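Local coordinates for protein RNA-dependent RNA Polymerase (Bombyx mori cytoplasmic polyhedrosis virus, PDB 6TZ0) that catalyses RNA-directed RNA synthesis, transcribing the double-stranded viral genome into plus strands and probably also making the complementary minus strands during genome replication, at residues Q383-G388 / Y563-L568; F400-A405 / A571-V576; K406-I411 / G507-D512; F501-I506 / Q607-E612; Y582-M587 / V599-A604. One frame throughout, in Å; residues are numbered along the deposited sequence.

Overall arrangement
All five interactions lie in the central polymerase domain, on one side of the chain's centre; contact centres lie about 8 Å (interactions 2 and 3) to about 21 Å apart (1 and 5, 3 and 5). Helix 557-573 serves interactions 1 and 2, helix 401-409 interactions 2 and 3, and helix 501-508 interactions 3 and 4. Interaction 4 ends on helix 604-614, which directly follows the hairpin of interaction 5. Along the chain, interaction 3 falls within the span bridged by interaction 2, interaction 4 crosses interactions 1, 2 and 3, and interaction 5 forms between neighbouring strands. Helices far apart in sequence are thus packed together, next to a sheet whose outer strands join interactions 1 and 5.

Interaction 1: Q383-G388 / Y563-L568; sequences QKYANG and YNTFVL
Where the outer strand 380-384 of a four-stranded antiparallel sheet ends, Q383 and Y385 settle on helix 557-573, and the methyl CG2 of T565 is the point both of them touch. T565 CG2 lies 3.5 Å from Q383 NE2 and also meets CG and CD of the same glutamine, with the two side chains crossing at about a right angle. The glutamine can lie against the helix because its CG sits between the backbone N and the carbonyl carbon (chi1 52°) and the chain then runs straight on. Its amide end reaches one turn further along the helix, where NE2 is 3.5 Å from L568 CD1. A long, flat, polar-tipped residue suits this place: its CG and amide lie on the methyls, while weak hydrogen bonds hold the buried tip, NE2 to D561 OD1 and OE1 to S380 OG.

Y385, just past the strand, approaches the same threonine from another side. Its CE2 comes 3.6 Å from T565 CG2, in an oblique approach to the ring, whereas T565 OG1 lies in the ring plane at the edge, 4.0 Å from CE2. Packing of a sheet edge on a helix is thus achieved here without any hydrogen bond between the two segments. Threonine fits because its branches divide the work: the methyl supplies the apolar surface, and OG1 turns back to hydrogen-bond I562 O in its own helix, satisfying a polar atom that would otherwise burden a buried contact. P369 touches Q383, Y385 and T565 alike, and Q394 of helix 389-397 packs on T565.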
# COMPACT_ATOMS: atom_id res chain seq x y z
N GLN A 383 18.42 14.86 17.77
CA GLN A 383 18.73 13.74 18.65
C GLN A 383 19.85 12.90 18.05
O GLN A 383 20.11 12.95 16.85
CB GLN A 383 17.48 12.92 18.92
CG GLN A 383 16.77 12.51 17.67
CD GLN A 383 15.45 11.85 17.95
OE1 GLN A 383 15.07 11.68 19.10
NE2 GLN A 383 14.75 11.47 16.90
N LYS A 384 20.51 12.14 18.91
CA LYS A 384 21.73 11.43 18.55
C LYS A 384 21.88 10.24 19.48
O LYS A 384 21.49 10.30 20.65
CB LYS A 384 22.93 12.37 18.66
CG LYS A 384 24.23 11.86 18.08
CD LYS A 384 25.31 12.91 18.19
CE LYS A 384 26.54 12.51 17.41
NZ LYS A 384 27.22 11.33 18.00
N TYR A 385 22.43 9.15 18.96
CA TYR A 385 22.58 7.93 19.74
C TYR A 385 23.90 7.89 20.49
O TYR A 385 24.94 8.30 19.97
CB TYR A 385 22.46 6.69 18.84
CG TYR A 385 21.03 6.36 18.49
CD1 TYR A 385 20.25 5.61 19.36
CD2 TYR A 385 20.46 6.83 17.33
CE1 TYR A 385 18.95 5.32 19.06
CE2 TYR A 385 19.16 6.54 17.02
CZ TYR A 385 18.41 5.79 17.89
OH TYR A 385 17.11 5.50 17.59
N ALA A 386 23.84 7.39 21.72
CA ALA A 386 25.06 7.22 22.51
C ALA A 386 25.86 6.03 22.00
O ALA A 386 27.00 6.18 21.56
CB ALA A 386 24.71 7.06 23.99
N ASN A 387 25.26 4.84 22.05
CA ASN A 387 25.88 3.62 21.57
C ASN A 387 24.79 2.57 21.39
O ASN A 387 23.74 2.65 22.03
CB ASN A 387 26.96 3.11 22.54
CG ASN A 387 27.87 2.08 21.91
OD1 ASN A 387 27.72 1.72 20.75
ND2 ASN A 387 28.84 1.61 22.69
N GLY A 388 25.04 1.60 20.51
CA GLY A 388 24.06 0.58 20.23
C GLY A 388 23.72 0.48 18.76
O GLY A 388 24.52 0.90 17.93
N TYR A 563 14.77 5.68 12.31
CA TYR A 563 14.52 6.41 11.08
C TYR A 563 14.16 7.86 11.36
O TYR A 563 14.46 8.74 10.54
CB TYR A 563 13.40 5.71 10.31
CG TYR A 563 13.05 6.25 8.94
CD1 TYR A 563 13.85 5.97 7.84
CD2 TYR A 563 11.90 6.99 8.74
CE1 TYR A 563 13.52 6.45 6.59
CE2 TYR A 563 11.57 7.47 7.49
CZ TYR A 563 12.38 7.20 6.42
OH TYR A 563 12.06 7.67 5.18
N ASN A 564 13.52 8.13 12.51
CA ASN A 564 13.17 9.50 12.86
C ASN A 564 14.41 10.37 13.09
O ASN A 564 14.37 11.56 12.79
CB ASN A 564 12.29 9.55 14.10
CG ASN A 564 10.89 9.07 13.83
OD1 ASN A 564 10.34 9.30 12.75
ND2 ASN A 564 10.28 8.45 14.82
N THR A 565 15.49 9.79 13.62
CA THR A 565 16.73 10.56 13.78
C THR A 565 17.30 10.99 12.43
O THR A 565 17.76 12.13 12.29
CB THR A 565 17.79 9.74 14.52
OG1 THR A 565 18.06 8.54 13.79
CG2 THR A 565 17.33 9.40 15.89
N PHE A 566 17.29 10.10 11.45
CA PHE A 566 17.75 10.41 10.10
C PHE A 566 16.88 11.49 9.45
O PHE A 566 17.40 12.44 8.83
CB PHE A 566 17.77 9.12 9.28
CG PHE A 566 18.05 9.30 7.83
CD1 PHE A 566 19.31 9.65 7.39
CD2 PHE A 566 17.05 9.06 6.90
CE1 PHE A 566 19.55 9.80 6.03
CE2 PHE A 566 17.29 9.21 5.55
CZ PHE A 566 18.54 9.58 5.12
N VAL A 567 15.56 11.37 9.62
CA VAL A 567 14.63 12.36 9.08
C VAL A 567 14.83 13.71 9.74
O VAL A 567 14.82 14.75 9.07
CB VAL A 567 13.19 11.84 9.21
CG1 VAL A 567 12.18 12.90 8.85
CG2 VAL A 567 13.00 10.66 8.30
N LEU A 568 15.07 13.74 11.05
CA LEU A 568 15.27 15.01 11.74
C LEU A 568 16.62 15.63 11.42
O LEU A 568 16.73 16.86 11.39
CB LEU A 568 15.10 14.84 13.24
CG LEU A 568 13.66 14.64 13.71
CD1 LEU A 568 13.61 14.36 15.19
CD2 LEU A 568 12.84 15.86 13.39

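Interaction 2: F400-A405 / A571-V576; sequences FTDEIA and ASKCTV
K573 leaves its helix with CG anti to the carbonyl carbon (chi1 -76°) and stays extended through CE, so its methylene chain reaches across to T401. There OG1 lies between the backbone N and carbonyl carbon of T401 (chi1 58°), turned to face the lysine chain. T401 OG1 is 3.4 Å from K573 CE and nearly as close to CD, so the hydroxyl oxygen rests against methylenes that the nearby ammonium would be expected to polarise. The only kink in the lysine is at its last torsion, which carries NZ to 3.6 Å from T401 OG1. A weak hydrogen bond from T401 OG1 to S398 O serves the hydroxyl within its own part of the chain. Lysine suits this exposed border, since its long aliphatic stem can cover the helix while its ammonium end stays near the T401 hydroxyl. D402 also flanks the stem, but its carboxylate is remote from the ammonium, with OD1 6.4 Å from NZ; any attraction is probably modest.

One turn further on, A405 forms the apolar end, where the backbones come nearest. Its CB is 4.0 Å from K573 CB and 3.9 Å from C574 CB. Small residues allow this approach, and the CA atoms of A405 and C574 are 4.8 Å apart. C574 is also where the chain leaves helical geometry, so helix 401-409 packs on the very C-terminal end of helix 557-573. Beyond it, T575 N hydrogen-bonds to N409 OD1 further along helix 401-409, and V576 pairs by backbone hydrogen bonds with A604 at the start of helix 604-614.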
# COMPACT_ATOMS: atom_id res chain seq x y z
N PHE A 400 24.84 10.87 4.47
CA PHE A 400 23.98 11.17 3.33
C PHE A 400 23.11 12.40 3.54
O PHE A 400 22.44 12.81 2.59
CB PHE A 400 23.08 9.98 3.01
CG PHE A 400 23.80 8.80 2.44
CD1 PHE A 400 24.07 8.74 1.08
CD2 PHE A 400 24.22 7.76 3.25
CE1 PHE A 400 24.74 7.66 0.55
CE2 PHE A 400 24.88 6.68 2.72
CZ PHE A 400 25.15 6.64 1.37
N THR A 401 23.12 13.01 4.73
CA THR A 401 22.09 13.98 5.08
C THR A 401 22.23 15.30 4.34
O THR A 401 21.22 15.93 4.01
CB THR A 401 22.10 14.23 6.59
OG1 THR A 401 23.39 14.70 6.98
CG2 THR A 401 21.78 12.96 7.35
N ASP A 402 23.45 15.73 4.03
CA ASP A 402 23.64 17.03 3.41
C ASP A 402 23.28 17.03 1.93
O ASP A 402 22.66 17.98 1.44
CB ASP A 402 25.07 17.51 3.62
CG ASP A 402 25.27 18.94 3.19
OD1 ASP A 402 24.80 19.85 3.92
OD2 ASP A 402 25.89 19.16 2.13
N GLU A 403 23.64 15.95 1.22
CA GLU A 403 23.23 15.79 -0.17
C GLU A 403 21.72 15.65 -0.30
O GLU A 403 21.11 16.24 -1.20
CB GLU A 403 23.94 14.58 -0.77
CG GLU A 403 23.60 14.31 -2.21
CD GLU A 403 24.14 15.35 -3.16
OE1 GLU A 403 25.18 15.98 -2.84
OE2 GLU A 403 23.53 15.55 -4.23
N ILE A 404 21.09 14.89 0.61
CA ILE A 404 19.64 14.72 0.59
C ILE A 404 18.95 16.04 0.90
O ILE A 404 17.94 16.38 0.28
CB ILE A 404 19.21 13.59 1.54
CG1 ILE A 404 19.67 12.24 1.01
CG2 ILE A 404 17.71 13.50 1.67
CD1 ILE A 404 19.48 11.11 1.97
N ALA A 405 19.51 16.85 1.81
CA ALA A 405 18.90 18.14 2.12
C ALA A 405 19.03 19.11 0.95
O ALA A 405 18.08 19.87 0.67
CB ALA A 405 19.52 18.73 3.38
N ALA A 571 16.02 17.14 8.00
CA ALA A 571 15.08 18.25 8.15
C ALA A 571 15.72 19.45 8.82
O ALA A 571 15.37 20.59 8.50
CB ALA A 571 13.86 17.80 8.93
N SER A 572 16.66 19.23 9.73
CA SER A 572 17.36 20.35 10.34
C SER A 572 18.34 20.98 9.37
O SER A 572 18.51 22.21 9.37
CB SER A 572 18.08 19.90 11.60
OG SER A 572 19.17 19.07 11.27
N LYS A 573 18.98 20.17 8.52
CA LYS A 573 19.96 20.75 7.60
C LYS A 573 19.35 21.52 6.44
O LYS A 573 20.05 22.35 5.85
CB LYS A 573 20.89 19.67 7.05
CG LYS A 573 21.94 19.18 8.02
CD LYS A 573 22.79 18.10 7.40
CE LYS A 573 23.98 17.75 8.29
NZ LYS A 573 23.59 17.14 9.58
N CYS A 574 18.09 21.30 6.10
CA CYS A 574 17.56 21.87 4.87
C CYS A 574 17.02 23.28 5.11
O CYS A 574 17.11 23.83 6.21
CB CYS A 574 16.47 20.97 4.28
SG CYS A 574 14.99 20.78 5.27
N THR A 575 16.49 23.89 4.05
CA THR A 575 15.90 25.23 4.10
C THR A 575 14.65 25.20 3.24
O THR A 575 14.70 25.49 2.04
CB THR A 575 16.90 26.28 3.62
OG1 THR A 575 18.11 26.18 4.39
CG2 THR A 575 16.34 27.68 3.81
N VAL A 576 13.52 24.84 3.84
CA VAL A 576 12.25 24.70 3.13
C VAL A 576 11.19 25.51 3.85
O VAL A 576 10.76 25.13 4.94
CB VAL A 576 11.81 23.22 3.03
CG1 VAL A 576 10.44 23.11 2.38
CG2 VAL A 576 12.82 22.40 2.25

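Interaction 3: K406-I411 / G507-D512; sequences KRVNGI and GKQIYD
R407 faces Q509 and D512 where the C-terminal part of helix 401-409 packs beside residues 507-512, which continue from helix 501-508, a surface contact between helical segments of the polymerase domain. The arginine runs extended from CG to NE, and its stem crosses the glutamine side chain obliquely, beside OE1. Its CB lies 3.8 Å from Q509 OE1, and CD is almost as near, so the amide oxygen rests against methylenes while the guanidinium and amide planes are only 21° apart. Further out, D512 CB sits 4.2 Å above one face of the R407 guanidinium, offset toward its rim. The aspartate oxygen OD2 is 4.3 Å from R407 NH1 but well out of the guanidinium plane; no N-H points at it, and the attraction is one of charges alone. E403, a turn back, gives NE a second acidic neighbour through a long, weak ion pair.

V408 comes next, offering a branched apolar surface on the buried side. Its CG2 is 4.1 Å from Q509 CG, the aliphatic part of the glutamine. Past N409 and G410, I411 brings CD1, the end of its longer branch, back to the same partner.

Glutamine is well suited to serving all three residues: CG, set by chi1, faces the valine, and the bend at chi2 (-61°) turns CD, with the amide beyond it, toward R407 and I411. Q509 NE2 also makes a weak hydrogen bond to T505 O, four residues earlier. At the tip-to-tip meeting with the isoleucine, Q509 NE2 is 3.7 Å from I411 CD1.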
# COMPACT_ATOMS: atom_id res chain seq x y z
N LYS A 406 20.16 19.07 0.24
CA LYS A 406 20.31 19.84 -0.99
C LYS A 406 19.30 19.41 -2.05
O LYS A 406 18.79 20.25 -2.79
CB LYS A 406 21.75 19.69 -1.50
CG LYS A 406 22.14 20.54 -2.70
CD LYS A 406 22.12 19.75 -4.00
CE LYS A 406 22.59 20.60 -5.17
NZ LYS A 406 22.54 19.85 -6.45
N ARG A 407 19.00 18.11 -2.12
CA ARG A 407 18.00 17.65 -3.08
C ARG A 407 16.59 18.05 -2.67
O ARG A 407 15.75 18.35 -3.53
CB ARG A 407 18.10 16.13 -3.24
CG ARG A 407 19.32 15.68 -3.99
CD ARG A 407 19.39 14.17 -4.04
NE ARG A 407 20.59 13.73 -4.73
CZ ARG A 407 20.65 13.47 -6.03
NH1 ARG A 407 19.56 13.60 -6.77
NH2 ARG A 407 21.78 13.07 -6.59
N VAL A 408 16.30 18.03 -1.37
CA VAL A 408 14.97 18.36 -0.87
C VAL A 408 14.67 19.85 -1.04
O VAL A 408 13.53 20.24 -1.29
CB VAL A 408 14.86 17.88 0.60
CG1 VAL A 408 13.68 18.47 1.34
CG2 VAL A 408 14.69 16.37 0.62
N ASN A 409 15.71 20.70 -0.97
CA ASN A 409 15.50 22.14 -1.14
C ASN A 409 15.02 22.52 -2.53
O ASN A 409 14.41 23.58 -2.70
CB ASN A 409 16.79 22.89 -0.83
CG ASN A 409 17.14 22.87 0.63
OD1 ASN A 409 16.27 22.97 1.49
ND2 ASN A 409 18.43 22.75 0.93
N GLY A 410 15.26 21.69 -3.54
CA GLY A 410 14.88 22.03 -4.89
C GLY A 410 13.59 21.40 -5.37
O GLY A 410 13.40 21.21 -6.58
N ILE A 411 12.69 21.07 -4.45
CA ILE A 411 11.42 20.44 -4.77
C ILE A 411 10.29 21.34 -4.27
O ILE A 411 10.33 21.81 -3.13
CB ILE A 411 11.31 19.04 -4.13
CG1 ILE A 411 12.38 18.11 -4.71
CG2 ILE A 411 9.94 18.44 -4.33
CD1 ILE A 411 12.50 16.81 -3.96
N GLY A 507 13.30 10.25 2.77
CA GLY A 507 13.89 8.93 2.60
C GLY A 507 13.88 8.41 1.18
O GLY A 507 14.61 7.46 0.89
N LYS A 508 13.08 9.00 0.29
CA LYS A 508 13.06 8.61 -1.11
C LYS A 508 14.32 9.05 -1.84
O LYS A 508 14.68 8.45 -2.86
CB LYS A 508 11.80 9.20 -1.74
CG LYS A 508 11.50 8.84 -3.17
CD LYS A 508 10.24 9.57 -3.61
CE LYS A 508 9.86 9.22 -5.03
NZ LYS A 508 10.87 9.74 -5.99
N GLN A 509 15.01 10.08 -1.34
CA GLN A 509 16.14 10.64 -2.07
C GLN A 509 17.39 9.78 -1.96
O GLN A 509 18.30 9.95 -2.78
CB GLN A 509 16.45 12.04 -1.56
CG GLN A 509 15.29 13.00 -1.66
CD GLN A 509 14.82 13.22 -3.07
OE1 GLN A 509 15.62 13.29 -4.01
NE2 GLN A 509 13.51 13.33 -3.24
N ILE A 510 17.46 8.85 -1.00
CA ILE A 510 18.66 8.05 -0.82
C ILE A 510 18.78 6.95 -1.87
O ILE A 510 19.86 6.37 -2.04
CB ILE A 510 18.69 7.48 0.62
CG1 ILE A 510 20.12 7.11 1.04
CG2 ILE A 510 17.81 6.27 0.74
CD1 ILE A 510 20.29 6.87 2.51
N TYR A 511 17.70 6.66 -2.61
CA TYR A 511 17.78 5.67 -3.67
C TYR A 511 18.64 6.14 -4.83
O TYR A 511 19.18 5.30 -5.56
CB TYR A 511 16.40 5.32 -4.22
CG TYR A 511 15.44 4.71 -3.23
CD1 TYR A 511 15.72 3.51 -2.62
CD2 TYR A 511 14.21 5.30 -2.99
CE1 TYR A 511 14.84 2.94 -1.74
CE2 TYR A 511 13.32 4.72 -2.11
CZ TYR A 511 13.64 3.54 -1.49
OH TYR A 511 12.77 2.96 -0.62
N ASP A 512 18.77 7.44 -5.02
CA ASP A 512 19.60 8.00 -6.08
C ASP A 512 21.05 8.16 -5.65
O ASP A 512 21.84 8.72 -6.42
CB ASP A 512 19.05 9.35 -6.51
CG ASP A 512 17.69 9.23 -7.16
OD1 ASP A 512 17.41 8.18 -7.76
OD2 ASP A 512 16.90 10.20 -7.07

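Interaction 4: F501-I506 / Q607-E612; sequences FMPYTI and QACALE
Helix 501-506 and helix 607-612 pack with their axes 9.5 Å apart and their N-to-C directions at 115°, steeply crossed rather than aligned. P503 and C609 bring the backbones nearest, at 6.7 Å between CA atoms.

C609 is the hub on its side. Its SG, anti to the carbonyl carbon (chi1 -68°), reaches toward three side chains of the other helix. It lies 3.6 Å from M502 CG, while P503 CD and I506 CD1 stand a little further off, the latter at 4.1 Å. A small, polarisable thiol suits such a meeting point; M502 meets the sulphur with CB and CG, and its bends at chi2 and chi3 lead the end of the chain away. Proline provides a compact, rigid ring near the beginning of its helix, and P503 CG touches E612 OE1 at 3.8 Å. That carboxylate is buried, but its other oxygen, OE2, is held in a salt bridge by R641 NH1.

Helix 557-573 touches both helices, V567 meeting I506 and C609, and Y563 OH hydrogen-bonding P503 O. Helix 413-422 lies against F501, M502 and T505.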
# COMPACT_ATOMS: atom_id res chain seq x y z
N PHE A 501 4.17 12.45 4.57
CA PHE A 501 4.60 12.70 3.20
C PHE A 501 6.03 13.24 3.16
O PHE A 501 6.81 12.85 2.28
CB PHE A 501 3.64 13.65 2.51
CG PHE A 501 3.95 13.87 1.07
CD1 PHE A 501 3.77 12.85 0.15
CD2 PHE A 501 4.42 15.09 0.62
CE1 PHE A 501 4.05 13.04 -1.17
CE2 PHE A 501 4.71 15.29 -0.70
CZ PHE A 501 4.52 14.26 -1.60
N MET A 502 6.38 14.14 4.07
CA MET A 502 7.75 14.64 4.11
C MET A 502 8.78 13.62 4.61
O MET A 502 9.90 13.64 4.07
CB MET A 502 7.78 15.95 4.91
CG MET A 502 9.13 16.68 4.92
SD MET A 502 9.75 17.16 3.30
CE MET A 502 8.73 18.59 2.96
N PRO A 503 8.51 12.73 5.58
CA PRO A 503 9.45 11.61 5.79
C PRO A 503 9.64 10.71 4.57
O PRO A 503 10.76 10.26 4.31
CB PRO A 503 8.83 10.85 6.96
CG PRO A 503 8.13 11.87 7.71
CD PRO A 503 7.57 12.81 6.72
N TYR A 504 8.57 10.47 3.81
CA TYR A 504 8.67 9.74 2.55
C TYR A 504 9.53 10.48 1.54
O TYR A 504 10.37 9.87 0.86
CB TYR A 504 7.28 9.48 1.98
CG TYR A 504 7.29 8.99 0.56
CD1 TYR A 504 7.74 7.71 0.25
CD2 TYR A 504 6.87 9.81 -0.48
CE1 TYR A 504 7.76 7.27 -1.05
CE2 TYR A 504 6.90 9.38 -1.78
CZ TYR A 504 7.34 8.10 -2.06
OH TYR A 504 7.36 7.67 -3.36
N THR A 505 9.35 11.79 1.42
CA THR A 505 10.10 12.58 0.46
C THR A 505 11.57 12.63 0.81
O THR A 505 12.44 12.59 -0.07
CB THR A 505 9.49 13.98 0.39
OG1 THR A 505 8.11 13.87 0.03
CG2 THR A 505 10.19 14.84 -0.63
N ILE A 506 11.89 12.68 2.11
CA ILE A 506 13.28 12.69 2.53
C ILE A 506 13.93 11.33 2.30
O ILE A 506 15.00 11.23 1.69
CB ILE A 506 13.39 13.14 4.00
CG1 ILE A 506 13.06 14.62 4.11
CG2 ILE A 506 14.75 12.81 4.57
CD1 ILE A 506 12.93 15.10 5.52
N GLN A 607 9.39 21.41 11.19
CA GLN A 607 8.17 21.47 11.99
C GLN A 607 7.25 20.31 11.69
O GLN A 607 6.71 19.67 12.60
CB GLN A 607 7.43 22.78 11.72
CG GLN A 607 8.13 24.02 12.18
CD GLN A 607 7.37 25.26 11.82
OE1 GLN A 607 6.27 25.19 11.30
NE2 GLN A 607 7.98 26.41 12.04
N ALA A 608 7.05 20.01 10.40
CA ALA A 608 6.16 18.91 10.01
C ALA A 608 6.71 17.56 10.46
O ALA A 608 5.96 16.73 10.98
CB ALA A 608 5.95 18.91 8.50
N CYS A 609 8.01 17.34 10.29
CA CYS A 609 8.60 16.07 10.68
C CYS A 609 8.63 15.89 12.19
O CYS A 609 8.40 14.79 12.68
CB CYS A 609 10.00 15.95 10.09
SG CYS A 609 10.01 15.80 8.31
N ALA A 610 8.87 16.97 12.94
CA ALA A 610 8.88 16.85 14.39
C ALA A 610 7.48 16.64 14.93
O ALA A 610 7.29 15.88 15.89
CB ALA A 610 9.51 18.10 15.00
N LEU A 611 6.48 17.29 14.33
CA LEU A 611 5.11 17.09 14.78
C LEU A 611 4.59 15.71 14.41
O LEU A 611 3.78 15.15 15.15
CB LEU A 611 4.22 18.19 14.20
CG LEU A 611 2.80 18.37 14.74
CD1 LEU A 611 2.45 19.83 14.78
CD2 LEU A 611 1.78 17.65 13.90
N GLU A 612 5.05 15.15 13.30
CA GLU A 612 4.68 13.78 12.99
C GLU A 612 5.36 12.80 13.93
O GLU A 612 4.72 11.86 14.42
CB GLU A 612 5.00 13.46 11.53
CG GLU A 612 4.45 12.14 11.03
CD GLU A 612 5.41 10.99 11.23
OE1 GLU A 612 6.63 11.22 11.17
OE2 GLU A 612 4.94 9.87 11.50

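Interaction 5: Y582-M587 / V599-A604; sequences YYAKNM and VKYVNA
M587 and V602 form the apolar centre, meeting diagonally on the face that also bears K585 and K600. The methionine chain starts with CG anti to the backbone N (chi1 -178°) and stays extended, laying SD 3.7 Å from V602 CG2. A flexible thioether can lie along the branched valine and cover it. Before the first strand and after the second, Y582 CB packs 3.9 Å from A604 CB, and alanine's small CB fits close to the backbone of Y582.

On the other face, A584 CB approaches the hydroxyl end of the Y601 ring obliquely, 3.8 Å from CZ, and N586 brings OD1 into the ring plane at the edge, 3.5 Å from Y601 CD1. The asparagine amide and the ring are 74° apart in plane, and the two side chains cross at about a right angle. V599 CG1 covers N586 CB.

The polar frame is the backbone. K585 and V602 form a hydrogen-bonded antiparallel pair, with V602 N to K585 O at 3.0 Å, and M587 and K600 form the next, with M587 N to K600 O at 2.9 Å. Between them N586 and Y601 are a non-hydrogen-bonded pair, and N586 CA makes a CA-H...O contact to K600 O. K600 NZ continues outward to a salt bridge with E591, while Y583 and K585 pack on the chain of Viral structural protein 4. N603 sits at the N-cap of helix 604-614, its OD1 accepting a weak hydrogen bond from W606 N. This is a beta hairpin, strands 585-591 and 598-602, at the edge of a four-stranded antiparallel sheet.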
# COMPACT_ATOMS: atom_id res chain seq x y z
N TYR A 582 2.43 25.08 7.49
CA TYR A 582 3.61 25.48 8.22
C TYR A 582 4.42 26.47 7.41
O TYR A 582 4.38 26.48 6.18
CB TYR A 582 4.48 24.27 8.55
CG TYR A 582 3.76 23.24 9.36
CD1 TYR A 582 3.54 23.42 10.71
CD2 TYR A 582 3.30 22.07 8.78
CE1 TYR A 582 2.88 22.48 11.46
CE2 TYR A 582 2.64 21.12 9.51
CZ TYR A 582 2.43 21.34 10.85
OH TYR A 582 1.77 20.39 11.59
N TYR A 583 5.18 27.30 8.12
CA TYR A 583 6.01 28.32 7.51
C TYR A 583 7.20 28.56 8.43
O TYR A 583 7.11 28.36 9.64
CB TYR A 583 5.21 29.61 7.23
CG TYR A 583 4.42 30.14 8.41
CD1 TYR A 583 3.12 29.73 8.63
CD2 TYR A 583 4.97 31.07 9.29
CE1 TYR A 583 2.39 30.20 9.69
CE2 TYR A 583 4.24 31.54 10.36
CZ TYR A 583 2.95 31.11 10.55
OH TYR A 583 2.20 31.57 11.60
N ALA A 584 8.32 28.96 7.83
CA ALA A 584 9.57 29.10 8.56
C ALA A 584 9.52 30.31 9.48
O ALA A 584 9.08 31.39 9.08
CB ALA A 584 10.73 29.22 7.59
N LYS A 585 9.97 30.13 10.72
CA LYS A 585 9.88 31.18 11.72
C LYS A 585 10.83 30.89 12.86
O LYS A 585 11.32 29.77 13.02
CB LYS A 585 8.45 31.33 12.26
CG LYS A 585 7.92 30.15 13.04
CD LYS A 585 6.53 30.49 13.53
CE LYS A 585 5.97 29.43 14.45
NZ LYS A 585 5.64 28.18 13.74
N ASN A 586 11.09 31.92 13.66
CA ASN A 586 11.84 31.74 14.90
C ASN A 586 10.95 31.12 15.96
O ASN A 586 9.77 31.44 16.08
CB ASN A 586 12.38 33.07 15.42
CG ASN A 586 13.48 33.63 14.56
OD1 ASN A 586 14.32 32.90 14.06
ND2 ASN A 586 13.48 34.94 14.38
N MET A 587 11.54 30.23 16.75
CA MET A 587 10.78 29.32 17.59
C MET A 587 11.51 29.15 18.90
O MET A 587 12.73 28.96 18.90
CB MET A 587 10.61 28.00 16.84
CG MET A 587 9.80 26.92 17.51
SD MET A 587 9.67 25.55 16.34
CE MET A 587 8.94 24.28 17.35
N VAL A 599 16.28 30.60 21.13
CA VAL A 599 15.46 30.90 19.97
C VAL A 599 16.23 30.48 18.73
O VAL A 599 17.33 30.97 18.48
CB VAL A 599 15.07 32.39 19.89
CG1 VAL A 599 14.39 32.69 18.59
CG2 VAL A 599 14.15 32.76 21.04
N LYS A 600 15.66 29.57 17.96
CA LYS A 600 16.26 29.11 16.72
C LYS A 600 15.30 29.31 15.57
O LYS A 600 14.08 29.37 15.75
CB LYS A 600 16.68 27.63 16.79
CG LYS A 600 17.78 27.36 17.79
CD LYS A 600 19.07 28.02 17.38
CE LYS A 600 20.21 27.62 18.29
NZ LYS A 600 20.07 28.23 19.64
N TYR A 601 15.86 29.42 14.37
CA TYR A 601 15.09 29.52 13.15
C TYR A 601 14.77 28.12 12.65
O TYR A 601 15.68 27.34 12.37
CB TYR A 601 15.87 30.31 12.11
CG TYR A 601 15.12 30.65 10.85
CD1 TYR A 601 14.26 31.73 10.81
CD2 TYR A 601 15.28 29.89 9.70
CE1 TYR A 601 13.58 32.05 9.66
CE2 TYR A 601 14.59 30.20 8.55
CZ TYR A 601 13.75 31.28 8.54
OH TYR A 601 13.07 31.59 7.39
N VAL A 602 13.49 27.79 12.56
CA VAL A 602 13.03 26.45 12.22
C VAL A 602 12.22 26.54 10.94
O VAL A 602 11.25 27.29 10.88
CB VAL A 602 12.19 25.85 13.36
CG1 VAL A 602 11.73 24.46 13.00
CG2 VAL A 602 12.97 25.83 14.66
N ASN A 603 12.61 25.77 9.93
CA ASN A 603 11.88 25.81 8.67
C ASN A 603 10.63 24.94 8.74
O ASN A 603 10.34 24.31 9.76
CB ASN A 603 12.79 25.44 7.49
CG ASN A 603 13.41 24.06 7.62
OD1 ASN A 603 13.20 23.35 8.58
ND2 ASN A 603 14.16 23.66 6.62
N ALA A 604 9.88 24.89 7.64
CA ALA A 604 8.55 24.28 7.65
C ALA A 604 8.63 22.76 7.72
O ALA A 604 7.83 22.11 8.41
CB ALA A 604 7.77 24.71 6.42